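Local coordinates for protein tumor necrosis factor ligand superfamily member 13 (PDB 1U5Y) that acts as a homotrimeric cytokine of the tumor necrosis factor family that binds the receptors TACI and BCMA and helps regulate tumor cell growth, at the interface of chains A and B. Numbering follows the deposited sequence. Chains: chain A/B, Tumor necrosis factor ligand superfamily member 13.

The interface of chains A and B. Residues chain A 87-89, 101; chain B 88, 98-100.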
loop_
_atom_site.group_PDB
_atom_site.type_symbol
_atom_site.label_atom_id
_atom_site.label_comp_id
_atom_site.label_asym_id
_atom_site.label_seq_id
_atom_site.Cartn_x
_atom_site.Cartn_y
_atom_site.Cartn_z
ATOM N N ILE A 87 -5.329 -10.120 -2.260
ATOM C CA ILE A 87 -5.237 -11.569 -2.187
ATOM C C ILE A 87 -3.857 -11.976 -1.682
ATOM O O ILE A 87 -2.815 -11.488 -2.160
ATOM C CB ILE A 87 -5.508 -12.207 -3.562
ATOM C CG1 ILE A 87 -6.955 -11.925 -3.985
ATOM C CG2 ILE A 87 -5.286 -13.700 -3.502
ATOM C CD1 ILE A 87 -7.242 -12.110 -5.456
ATOM N N ARG A 88 -3.852 -12.910 -0.741
ATOM C CA ARG A 88 -2.603 -13.439 -0.242
ATOM C C ARG A 88 -2.721 -14.910 0.062
ATOM O O ARG A 88 -3.734 -15.378 0.589
ATOM C CB ARG A 88 -2.081 -12.644 0.975
ATOM C CG ARG A 88 -0.603 -12.952 1.229
ATOM C CD ARG A 88 0.353 -11.833 1.707
ATOM N NE ARG A 88 0.094 -10.408 1.414
ATOM C CZ ARG A 88 -0.092 -9.837 0.216
ATOM N NH1 ARG A 88 -0.157 -10.541 -0.902
ATOM N NH2 ARG A 88 -0.264 -8.518 0.157
ATOM N N SER A 89 -1.684 -15.640 -0.332
ATOM C CA SER A 89 -1.580 -17.057 -0.088
ATOM C C SER A 89 -1.133 -17.251 1.355
ATOM O O SER A 89 -0.412 -16.414 1.909
ATOM C CB SER A 89 -0.555 -17.674 -1.030
ATOM O OG SER A 89 -1.167 -18.698 -1.788
ATOM N N CYS A 101 -2.280 -8.182 4.562
ATOM C CA CYS A 101 -2.684 -7.907 3.199
ATOM C C CYS A 101 -3.119 -6.443 3.142
ATOM O O CYS A 101 -4.094 -6.058 3.775
ATOM C CB CYS A 101 -3.805 -8.855 2.770
ATOM S SG CYS A 101 -3.729 -9.270 1.020
ATOM N N ARG B 88 7.486 -10.735 -4.720
ATOM C CA ARG B 88 7.211 -11.900 -3.872
ATOM C C ARG B 88 7.931 -13.145 -4.427
ATOM O O ARG B 88 8.144 -13.272 -5.623
ATOM C CB ARG B 88 5.698 -12.169 -3.772
ATOM C CG ARG B 88 4.815 -10.921 -3.581
ATOM C CD ARG B 88 3.863 -10.976 -2.367
ATOM N NE ARG B 88 3.032 -9.769 -2.230
ATOM C CZ ARG B 88 3.478 -8.559 -1.853
ATOM N NH1 ARG B 88 4.764 -8.358 -1.576
ATOM N NH2 ARG B 88 2.627 -7.525 -1.756
ATOM N N TYR B 98 -1.709 -17.571 -5.684
ATOM C CA TYR B 98 -2.308 -16.262 -5.915
ATOM C C TYR B 98 -1.899 -15.227 -4.843
ATOM O O TYR B 98 -2.024 -15.464 -3.635
ATOM C CB TYR B 98 -3.826 -16.379 -6.077
ATOM C CG TYR B 98 -4.251 -17.414 -7.113
ATOM C CD1 TYR B 98 -3.460 -17.703 -8.244
ATOM C CD2 TYR B 98 -5.409 -18.137 -6.946
ATOM C CE1 TYR B 98 -3.856 -18.683 -9.181
ATOM C CE2 TYR B 98 -5.808 -19.100 -7.879
ATOM C CZ TYR B 98 -5.036 -19.359 -8.996
ATOM O OH TYR B 98 -5.440 -20.321 -9.898
ATOM N N ASN B 99 -1.380 -14.097 -5.308
ATOM C CA ASN B 99 -0.956 -12.996 -4.445
ATOM C C ASN B 99 -1.018 -11.685 -5.208
ATOM O O ASN B 99 -0.490 -11.566 -6.318
ATOM C CB ASN B 99 0.481 -13.178 -3.908
ATOM C CG ASN B 99 0.593 -14.250 -2.797
ATOM O OD1 ASN B 99 0.333 -13.979 -1.621
ATOM N ND2 ASN B 99 1.015 -15.449 -3.171
ATOM N N SER B 100 -1.696 -10.709 -4.616
ATOM C CA SER B 100 -1.688 -9.365 -5.134
ATOM C C SER B 100 -0.440 -8.698 -4.586
ATOM O O SER B 100 -0.070 -8.889 -3.421
ATOM C CB SER B 100 -2.947 -8.616 -4.737
ATOM O OG SER B 100 -3.199 -8.742 -3.360
#
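B:Ser100 clasps the backbone of A:Ile87 with its main chain and its hydroxyl. The hydroxyl OG accepts a hydrogen bond from A:Ile87 N at 2.8 Å. OG also donates to A:Ile87 O at 3.0 Å. It sits between its own backbone N and carbonyl carbon (chi1 49°), which turns it toward both polar atoms of A:Ile87. B:Ser100 N also donates to A:Ile87 O, at 2.8 Å. The two donors reach this oxygen from opposite faces of its carbonyl plane.

Two further hydrogen bonds pair a side chain with the backbone. The amide oxygen OD1 of B:Asn99 accepts from A:Ser89 N at 2.9 Å. The N-H arrives above the amide plane, not on a lone pair. A:Arg88 bends at chi3 (-26°) and brings its guanidinium NH1 to B:Ser100 O at 3.0 Å. That bond lies in the carbonyl plane and near the guanidinium plane. SG of A:Cys101, disulfide-bonded to A:Cys86, lies 3.6 Å above the A:Arg88 guanidinium plane, toward its rim.

NE of B:Arg88 comes within 3.5 Å of NH1 of A:Arg88, the guanidinium planes 72° apart. Both are probably positively charged, and the nearby B:Ser100 O may ease the repulsion. B:Arg88 is poorly ordered, and its bonds to B:Ser100 O are weak.

Apolar contact is slight. CG2 of A:Ile87 meets CB of B:Tyr98 at 4.0 Å.

This patch joins neighbouring TNF homology domains of the homotrimer. Its bonds, mostly side chain to backbone, probably help fix their register.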